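Local structure of uncharacterized peptidase Lmo0363 (Listeria monocytogenes, 3L4E) at residues G71-K76 against K98-D103; D81-T86 against K104-E109; S157-Y162 against K173-Y178. The protein is uncharacterized but probably acts as a serine-type peptidase of the S51 family, related to peptidase E. All coordinates share one frame; numbering follows the deposited sequence. Where two conformers were deposited one is given.

Contact 1 of 3, residues G71-K76 against K98-D103; sequences GEITTK and KRTGAD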
loop_
_atom_site.group_PDB
_atom_site.type_symbol
_atom_site.label_atom_id
_atom_site.label_comp_id
_atom_site.label_asym_id
_atom_site.label_seq_id
_atom_site.Cartn_x
_atom_site.Cartn_y
_atom_site.Cartn_z
ATOM N N GLY A 71 7.881 18.636 -7.357
ATOM C CA GLY A 71 8.834 19.169 -6.405
ATOM C C GLY A 71 8.505 18.718 -4.998
ATOM O O GLY A 71 9.379 18.266 -4.260
ATOM N N GLU A 72 7.234 18.837 -4.630
ATOM C CA GLU A 72 6.781 18.468 -3.297
ATOM C C GLU A 72 6.805 16.953 -3.115
ATOM O O GLU A 72 7.143 16.454 -2.040
ATOM C CB GLU A 72 5.369 19.003 -3.049
ATOM C CG GLU A 72 4.986 19.070 -1.585
ATOM C CD GLU A 72 5.847 20.050 -0.811
ATOM O OE1 GLU A 72 5.984 19.885 0.421
ATOM O OE2 GLU A 72 6.392 20.985 -1.439
ATOM N N ILE A 73 6.438 16.226 -4.166
ATOM C CA ILE A 73 6.445 14.771 -4.126
ATOM C C ILE A 73 7.869 14.274 -3.917
ATOM O O ILE A 73 8.127 13.446 -3.045
ATOM C CB ILE A 73 5.870 14.167 -5.427
ATOM C CG1 ILE A 73 4.373 14.482 -5.551
ATOM C CG2 ILE A 73 6.126 12.659 -5.482
ATOM C CD1 ILE A 73 3.752 14.033 -6.872
ATOM N N THR A 74 8.795 14.800 -4.713
ATOM C CA THR A 74 10.200 14.419 -4.610
ATOM C C THR A 74 10.766 14.722 -3.226
ATOM O O THR A 74 11.418 13.879 -2.611
ATOM C CB THR A 74 11.058 15.131 -5.673
ATOM O OG1 THR A 74 10.588 14.779 -6.981
ATOM C CG2 THR A 74 12.514 14.716 -5.545
ATOM N N THR A 75 10.500 15.932 -2.743
ATOM C CA THR A 75 11.024 16.395 -1.463
ATOM C C THR A 75 10.537 15.556 -0.285
ATOM O O THR A 75 11.341 15.084 0.519
ATOM C CB THR A 75 10.653 17.866 -1.212
ATOM O OG1 THR A 75 11.150 18.674 -2.288
ATOM C CG2 THR A 75 11.250 18.359 0.104
ATOM N N LYS A 76 9.222 15.377 -0.184
ATOM C CA LYS A 76 8.643 14.619 0.920
ATOM C C LYS A 76 9.125 13.171 0.921
ATOM O O LYS A 76 9.533 12.647 1.955
ATOM C CB LYS A 76 7.113 14.684 0.879
ATOM C CG LYS A 76 6.557 16.076 1.169
ATOM C CD LYS A 76 5.035 16.121 1.108
ATOM C CE LYS A 76 4.511 17.482 1.571
ATOM N NZ LYS A 76 3.027 17.602 1.451
ATOM N N LYS A 98 1.840 6.844 -11.906
ATOM C CA LYS A 98 2.463 6.851 -13.228
ATOM C C LYS A 98 2.457 8.242 -13.872
ATOM O O LYS A 98 3.459 8.665 -14.468
ATOM C CB LYS A 98 1.797 5.838 -14.163
ATOM C CG LYS A 98 2.029 4.393 -13.789
ATOM C CD LYS A 98 1.527 3.475 -14.900
ATOM C CE LYS A 98 1.822 2.015 -14.600
ATOM N NZ LYS A 98 1.444 1.140 -15.748
ATOM N N ARG A 99 1.335 8.951 -13.759
ATOM C CA ARG A 99 1.199 10.273 -14.368
ATOM C C ARG A 99 2.286 11.239 -13.910
ATOM O O ARG A 99 2.764 12.071 -14.685
ATOM C CB ARG A 99 -0.169 10.893 -14.062
ATOM C CG ARG A 99 -0.252 12.352 -14.509
ATOM C CD ARG A 99 -1.553 13.044 -14.133
ATOM N NE ARG A 99 -1.746 13.206 -12.692
ATOM C CZ ARG A 99 -1.265 14.213 -11.964
ATOM N NH1 ARG A 99 -0.523 15.159 -12.522
ATOM N NH2 ARG A 99 -1.514 14.264 -10.664
ATOM N N THR A 100 2.660 11.133 -12.641
ATOM C CA THR A 100 3.630 12.049 -12.055
ATOM C C THR A 100 5.043 11.521 -12.152
ATOM O O THR A 100 5.994 12.246 -11.900
ATOM C CB THR A 100 3.329 12.286 -10.571
ATOM O OG1 THR A 100 3.299 11.027 -9.884
ATOM C CG2 THR A 100 1.993 12.981 -10.410
ATOM N N GLY A 101 5.177 10.246 -12.496
ATOM C CA GLY A 101 6.475 9.600 -12.482
ATOM C C GLY A 101 6.921 9.280 -11.061
ATOM O O GLY A 101 8.095 8.994 -10.824
ATOM N N ALA A 102 5.984 9.320 -10.112
ATOM C CA ALA A 102 6.311 9.072 -8.706
ATOM C C ALA A 102 6.491 7.589 -8.398
ATOM O O ALA A 102 7.110 7.223 -7.401
ATOM C CB ALA A 102 5.251 9.682 -7.799
ATOM N N ASP A 103 5.953 6.725 -9.249
ATOM C CA ASP A 103 6.215 5.304 -9.095
ATOM C C ASP A 103 7.725 5.083 -9.059
ATOM O O ASP A 103 8.234 4.318 -8.238
ATOM C CB ASP A 103 5.538 4.479 -10.202
ATOM C CG ASP A 103 5.990 4.868 -11.615
ATOM O OD1 ASP A 103 6.394 6.022 -11.854
ATOM O OD2 ASP A 103 5.925 3.996 -12.505
#

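Contact 2 of 3, residues D81-T86 against K104-E109; sequences DFIYVT and KLILEE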
loop_
_atom_site.group_PDB
_atom_site.type_symbol
_atom_site.label_atom_id
_atom_site.label_comp_id
_atom_site.label_asym_id
_atom_site.label_seq_id
_atom_site.Cartn_x
_atom_site.Cartn_y
_atom_site.Cartn_z
ATOM N N ASP A 81 11.083 9.294 6.784
ATOM C CA ASP A 81 11.661 7.989 7.058
ATOM C C ASP A 81 10.916 6.849 6.386
ATOM O O ASP A 81 11.538 5.908 5.883
ATOM C CB ASP A 81 11.703 7.757 8.564
ATOM C CG ASP A 81 12.561 8.780 9.278
ATOM O OD1 ASP A 81 13.756 8.880 8.944
ATOM O OD2 ASP A 81 12.042 9.487 10.160
ATOM N N PHE A 82 9.587 6.934 6.383
ATOM C CA PHE A 82 8.742 5.856 5.874
ATOM C C PHE A 82 7.810 6.368 4.796
ATOM O O PHE A 82 7.544 7.564 4.722
ATOM C CB PHE A 82 7.878 5.258 6.989
ATOM C CG PHE A 82 8.655 4.788 8.189
ATOM C CD1 PHE A 82 9.942 4.304 8.062
ATOM C CD2 PHE A 82 8.081 4.817 9.447
ATOM C CE1 PHE A 82 10.643 3.872 9.167
ATOM C CE2 PHE A 82 8.778 4.383 10.556
ATOM C CZ PHE A 82 10.059 3.911 10.418
ATOM N N ILE A 83 7.323 5.449 3.962
ATOM C CA ILE A 83 6.283 5.748 2.984
ATOM C C ILE A 83 5.076 4.878 3.327
ATOM O O ILE A 83 5.224 3.677 3.519
ATOM C CB ILE A 83 6.756 5.427 1.540
ATOM C CG1 ILE A 83 8.016 6.229 1.188
ATOM C CG2 ILE A 83 5.642 5.708 0.519
ATOM C CD1 ILE A 83 8.777 5.684 -0.019
ATOM N N TYR A 84 3.892 5.479 3.424
ATOM C CA TYR A 84 2.675 4.736 3.758
ATOM C C TYR A 84 1.621 5.054 2.712
ATOM O O TYR A 84 1.329 6.220 2.457
ATOM C CB TYR A 84 2.175 5.173 5.133
ATOM C CG TYR A 84 0.902 4.523 5.643
ATOM C CD1 TYR A 84 -0.342 4.838 5.088
ATOM C CD2 TYR A 84 0.940 3.639 6.722
ATOM C CE1 TYR A 84 -1.515 4.273 5.582
ATOM C CE2 TYR A 84 -0.216 3.064 7.218
ATOM C CZ TYR A 84 -1.441 3.384 6.648
ATOM O OH TYR A 84 -2.585 2.809 7.159
ATOM N N VAL A 85 1.040 4.012 2.126
ATOM C CA VAL A 85 0.021 4.182 1.096
ATOM C C VAL A 85 -1.283 3.554 1.570
ATOM O O VAL A 85 -1.343 2.344 1.809
ATOM C CB VAL A 85 0.475 3.566 -0.240
ATOM C CG1 VAL A 85 -0.629 3.688 -1.307
ATOM C CG2 VAL A 85 1.767 4.232 -0.714
ATOM N N THR A 86 -2.323 4.381 1.712
ATOM C CA THR A 86 -3.614 3.913 2.212
ATOM C C THR A 86 -4.339 3.070 1.173
ATOM O O THR A 86 -4.017 3.115 -0.017
ATOM C CB THR A 86 -4.569 5.072 2.570
ATOM O OG1 THR A 86 -5.107 5.632 1.358
ATOM C CG2 THR A 86 -3.872 6.165 3.393
ATOM N N LYS A 104 8.435 5.825 -9.902
ATOM C CA LYS A 104 9.891 5.759 -9.971
ATOM C C LYS A 104 10.558 6.243 -8.684
ATOM O O LYS A 104 11.517 5.635 -8.205
ATOM C CB LYS A 104 10.396 6.587 -11.156
ATOM C CG LYS A 104 11.560 5.962 -11.909
ATOM C CD LYS A 104 11.093 4.834 -12.819
ATOM C CE LYS A 104 10.840 3.548 -12.048
ATOM N NZ LYS A 104 10.140 2.543 -12.881
ATOM N N LEU A 105 10.046 7.338 -8.131
ATOM C CA LEU A 105 10.618 7.933 -6.924
ATOM C C LEU A 105 10.424 7.036 -5.706
ATOM O O LEU A 105 11.246 7.019 -4.787
ATOM C CB LEU A 105 9.992 9.302 -6.675
ATOM C CG LEU A 105 10.218 10.281 -7.825
ATOM C CD1 LEU A 105 9.486 11.585 -7.564
ATOM C CD2 LEU A 105 11.702 10.522 -8.014
ATOM N N ILE A 106 9.328 6.290 -5.700
ATOM C CA ILE A 106 9.054 5.358 -4.616
ATOM C C ILE A 106 10.015 4.174 -4.710
ATOM O O ILE A 106 10.616 3.768 -3.713
ATOM C CB ILE A 106 7.581 4.899 -4.600
ATOM C CG1 ILE A 106 6.695 6.072 -4.157
ATOM C CG2 ILE A 106 7.404 3.671 -3.698
ATOM C CD1 ILE A 106 5.215 5.801 -4.177
ATOM N N LEU A 107 10.187 3.640 -5.914
ATOM C CA LEU A 107 11.116 2.531 -6.100
ATOM C C LEU A 107 12.538 2.908 -5.697
ATOM O O LEU A 107 13.236 2.114 -5.069
ATOM C CB LEU A 107 11.094 2.033 -7.545
ATOM C CG LEU A 107 9.809 1.332 -7.983
ATOM C CD1 LEU A 107 9.876 0.981 -9.467
ATOM C CD2 LEU A 107 9.558 0.096 -7.128
ATOM N N GLU A 108 12.969 4.114 -6.064
ATOM C CA GLU A 108 14.310 4.576 -5.698
ATOM C C GLU A 108 14.494 4.647 -4.183
ATOM O O GLU A 108 15.523 4.219 -3.653
ATOM C CB GLU A 108 14.629 5.942 -6.323
ATOM C CG GLU A 108 16.015 6.466 -5.947
ATOM C CD GLU A 108 16.214 7.946 -6.247
ATOM O OE1 GLU A 108 15.393 8.538 -6.982
ATOM O OE2 GLU A 108 17.206 8.518 -5.747
ATOM N N GLU A 109 13.502 5.195 -3.486
ATOM C CA GLU A 109 13.576 5.302 -2.034
ATOM C C GLU A 109 13.639 3.927 -1.379
ATOM O O GLU A 109 14.429 3.701 -0.465
ATOM C CB GLU A 109 12.383 6.090 -1.484
ATOM C CG GLU A 109 12.366 7.558 -1.887
ATOM C CD GLU A 109 13.578 8.316 -1.372
ATOM O OE1 GLU A 109 13.962 8.114 -0.201
ATOM O OE2 GLU A 109 14.149 9.117 -2.134
#

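Contact 3 of 3, residues S157-Y162 against K173-Y178; sequences STLPHY and KIVTEY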
loop_
_atom_site.group_PDB
_atom_site.type_symbol
_atom_site.label_atom_id
_atom_site.label_comp_id
_atom_site.label_asym_id
_atom_site.label_seq_id
_atom_site.Cartn_x
_atom_site.Cartn_y
_atom_site.Cartn_z
ATOM N N SER A 157 1.287 -11.551 -6.198
ATOM C CA SER A 157 0.162 -10.626 -6.306
ATOM C C SER A 157 -0.703 -10.648 -5.048
ATOM O O SER A 157 -1.554 -11.526 -4.874
ATOM C CB SER A 157 -0.693 -10.970 -7.530
ATOM O OG SER A 157 0.077 -10.909 -8.716
ATOM N N THR A 158 -0.488 -9.669 -4.179
ATOM C CA THR A 158 -1.165 -9.635 -2.890
ATOM C C THR A 158 -2.662 -9.438 -3.067
ATOM O O THR A 158 -3.099 -8.551 -3.802
ATOM C CB THR A 158 -0.590 -8.534 -1.992
ATOM O OG1 THR A 158 0.824 -8.725 -1.860
ATOM C CG2 THR A 158 -1.243 -8.553 -0.618
ATOM N N LEU A 159 -3.441 -10.278 -2.396
ATOM C CA LEU A 159 -4.897 -10.216 -2.474
ATOM C C LEU A 159 -5.459 -9.909 -1.091
ATOM O O LEU A 159 -5.548 -10.791 -0.244
ATOM C CB LEU A 159 -5.454 -11.533 -3.004
ATOM C CG LEU A 159 -6.967 -11.593 -3.194
ATOM C CD1 LEU A 159 -7.435 -10.508 -4.155
ATOM C CD2 LEU A 159 -7.357 -12.967 -3.704
ATOM N N PRO A 160 -5.833 -8.644 -0.853
ATOM C CA PRO A 160 -6.225 -8.252 0.506
ATOM C C PRO A 160 -7.676 -8.587 0.824
ATOM O O PRO A 160 -8.482 -8.862 -0.079
ATOM C CB PRO A 160 -6.018 -6.735 0.499
ATOM C CG PRO A 160 -6.292 -6.346 -0.921
ATOM C CD PRO A 160 -5.823 -7.501 -1.786
ATOM N N HIS A 161 -7.989 -8.561 2.117
ATOM C CA HIS A 161 -9.303 -8.935 2.631
ATOM C C HIS A 161 -9.672 -10.378 2.266
ATOM O O HIS A 161 -10.850 -10.678 2.096
ATOM C CB HIS A 161 -10.398 -7.976 2.134
ATOM C CG HIS A 161 -10.037 -6.522 2.210
ATOM N ND1 HIS A 161 -9.751 -5.882 3.399
ATOM C CD2 HIS A 161 -9.944 -5.575 1.246
ATOM C CE1 HIS A 161 -9.486 -4.610 3.162
ATOM N NE2 HIS A 161 -9.596 -4.396 1.862
ATOM N N TYR A 162 -8.683 -11.265 2.147
ATOM C CA TYR A 162 -8.946 -12.629 1.658
ATOM C C TYR A 162 -9.926 -13.400 2.532
ATOM O O TYR A 162 -9.730 -13.528 3.743
ATOM C CB TYR A 162 -7.658 -13.447 1.484
ATOM C CG TYR A 162 -7.927 -14.852 0.968
ATOM C CD1 TYR A 162 -8.235 -15.073 -0.371
ATOM C CD2 TYR A 162 -7.887 -15.952 1.818
ATOM C CE1 TYR A 162 -8.489 -16.350 -0.846
ATOM C CE2 TYR A 162 -8.137 -17.235 1.349
ATOM C CZ TYR A 162 -8.435 -17.430 0.017
ATOM O OH TYR A 162 -8.692 -18.701 -0.457
ATOM N N LYS A 173 -13.254 -15.775 -6.193
ATOM C CA LYS A 173 -13.280 -15.835 -7.650
ATOM C C LYS A 173 -11.969 -15.367 -8.268
ATOM O O LYS A 173 -11.608 -15.794 -9.362
ATOM C CB LYS A 173 -14.469 -15.049 -8.199
ATOM C CG LYS A 173 -15.801 -15.730 -7.909
ATOM C CD LYS A 173 -16.983 -14.966 -8.480
ATOM C CE LYS A 173 -18.275 -15.750 -8.277
ATOM N NZ LYS A 173 -19.465 -15.013 -8.785
ATOM N N ILE A 174 -11.250 -14.501 -7.557
ATOM C CA ILE A 174 -9.945 -14.047 -8.017
ATOM C C ILE A 174 -8.914 -15.169 -7.935
ATOM O O ILE A 174 -8.154 -15.388 -8.874
ATOM C CB ILE A 174 -9.465 -12.807 -7.230
ATOM C CG1 ILE A 174 -10.357 -11.606 -7.557
ATOM C CG2 ILE A 174 -7.990 -12.499 -7.520
ATOM C CD1 ILE A 174 -9.928 -10.313 -6.905
ATOM N N VAL A 175 -8.894 -15.883 -6.814
ATOM C CA VAL A 175 -7.986 -17.014 -6.671
ATOM C C VAL A 175 -8.194 -18.024 -7.794
ATOM O O VAL A 175 -7.233 -18.495 -8.405
ATOM C CB VAL A 175 -8.174 -17.737 -5.326
ATOM C CG1 VAL A 175 -7.509 -19.097 -5.374
ATOM C CG2 VAL A 175 -7.610 -16.899 -4.192
ATOM N N THR A 176 -9.455 -18.346 -8.064
ATOM C CA THR A 176 -9.789 -19.329 -9.088
ATOM C C THR A 176 -9.286 -18.881 -10.457
ATOM O O THR A 176 -8.667 -19.655 -11.189
ATOM C CB THR A 176 -11.311 -19.571 -9.176
ATOM O OG1 THR A 176 -11.849 -19.794 -7.867
ATOM C CG2 THR A 176 -11.612 -20.778 -10.058
ATOM N N GLU A 177 -9.553 -17.624 -10.795
ATOM C CA GLU A 177 -9.238 -17.101 -12.121
ATOM C C GLU A 177 -7.746 -16.843 -12.337
ATOM O O GLU A 177 -7.241 -16.975 -13.453
ATOM C CB GLU A 177 -10.044 -15.828 -12.391
ATOM C CG GLU A 177 -9.708 -15.144 -13.706
ATOM C CD GLU A 177 -10.660 -14.009 -14.035
ATOM O OE1 GLU A 177 -11.473 -13.642 -13.159
ATOM O OE2 GLU A 177 -10.595 -13.488 -15.170
ATOM N N TYR A 178 -7.037 -16.472 -11.275
ATOM C CA TYR A 178 -5.628 -16.132 -11.408
ATOM C C TYR A 178 -4.717 -17.109 -10.670
ATOM O O TYR A 178 -3.561 -17.303 -11.050
ATOM C CB TYR A 178 -5.383 -14.698 -10.932
ATOM C CG TYR A 178 -6.171 -13.664 -11.704
ATOM C CD1 TYR A 178 -7.479 -13.353 -11.353
ATOM C CD2 TYR A 178 -5.608 -13.000 -12.787
ATOM C CE1 TYR A 178 -8.202 -12.407 -12.057
ATOM C CE2 TYR A 178 -6.324 -12.051 -13.496
ATOM C CZ TYR A 178 -7.620 -11.761 -13.128
ATOM O OH TYR A 178 -8.338 -10.821 -13.829
#

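Contact 1 of 3, residues G71-K76 against K98-D103
I73, on the helix 70-79, reaches the bend between helices 90-100 and 102-111 with two separate branches. Its CG2 methyl meets the CB of A102, with I73 CG2 and A102 CB 3.9 Å apart, while the end of the longer branch goes to T100, where I73 CD1 stands 4.1 Å from T100 CG2 and equally far from T100 CB. The isoleucine side chain crosses that of the threonine at about a right angle. With CG1 beside the backbone N (chi1 -67°) and the chain extended beyond it (chi2 175°), CD1 is carried away from the helix backbone and lies next to CG2, two neighbouring methyls that meet different residues.

T100 divides its two branches between different tasks. CG2 serves the apolar contact and also lies over one face of the R99 guanidinium, offset toward the rim. OG1 binds the backbone: it accepts from A102 N in an ST turn (A102 N to T100 OG1 3.2 Å, N-H...O angle 141°) and is hydrogen-bonded to E96 O, one turn back.

Further out, G101 ends the helix 90-100 in a Schellman motif with positive phi, and its N bonds to K98 O at 3.1 Å. The chain then turns into helix 102-111, and the CB of A102 points toward helix 70-79. Helix 102-111 adds to the same cluster through L105, which also touches I73.

The residues that meet are all buried, and the union of the segments is purely apolar; the polar bonds lie within the bend, where they fix its shape and present two carbon surfaces to one isoleucine.

Contact 2 of 3, residues D81-T86 against K104-E109
A beta-alpha-beta crossover, running from strand 82-85 through helices 90-100 and 102-111 to strand 115-119, brings I83 of its first strand against I106 and E109 of its second helix. Strand 82-85 lies inside the mixed sheet between 29-33 and 115-119, and the helix packs on one face of that sheet. I83 is the side chain that bridges the gap, its CA 8.1 Å from the CA of I106.

The work is done by a single methyl. With CG1 beside the backbone N (chi1 -59°) and the chain nearly extended past it (chi2 163°), CD1 of I83 projects to the helix and fits against two residues one turn apart. On I106 it meets the CG2 branch, at 4.4 Å between I83 CD1 and I106 CG2, a loose approach. On E109 it meets the aliphatic base of an otherwise polar side chain, which crosses the isoleucine at about a right angle.

The carboxylate of E109 is turned elsewhere by the bend at its second torsion (chi2 -62°), and its OE1 forms a salt bridge with K114. L77 of helix 70-79 also touches I83. The closest approach between the segments is from I83 CD1 to E109 CB, 3.9 Å.

Contact 3 of 3, residues S157-Y162 against K173-Y178
Aliphatic packing joins L159, at the end of strand 157-159, to neighbouring residues of helix 168-177. The side chain of L159 leaves the strand with CG opposite the backbone N (chi1 -178°), which brings both methyls to the helix. They share I174 CG2, which lies 3.9 Å from L159 CD1 and equally far from L159 CD2. CD1 alone also meets the end of I174, with L159 CD1 and I174 CD1 3.7 Å apart, and CD2 alone reaches the next residue, L159 CD2 being 4.0 Å from V175 CG2. The leucine thus sits astride I174 and V175.

An aliphatic-aromatic contact completes the seam. The Y162 ring is approached obliquely by V175 CG2, the closest pair being Y162 CE1 and V175 CG2 at 3.5 Å; the two side chains cross at about a right angle. One valine methyl is therefore shared between leucine and tyrosine.

On the strand side, the backbones of L159 and Y162 are hydrogen-bonded to I187. H161, by similarity a member of the charge relay system, meets S120, its partner there, with its side chain. Purely apolar contacts, at L159 two residues before H161 and at Y162 directly after it, join the chain around this histidine to helix 168-177.

How the contacts relate
After three strands and two helices, the chain forms helix 70-79, passes through strand 82-85 and helix 90-100, and turns into helix 102-111; contact 1 closes this loop by joining the first of these helices to the bend between the last two. Contact 2 starts inside that loop and closes beyond it, so the two cross, and together they tie helix 70-79, the junction of helices 90-100 and 102-111, and strand 82-85 to one another. L105 of contact 2 touches T74 of contact 1. Contact 3 follows in series as a shorter loop, from strand 157-159 to helix 168-177. It lies on the opposite side of the chain's centre, its centre about 24 Å from that of contact 2.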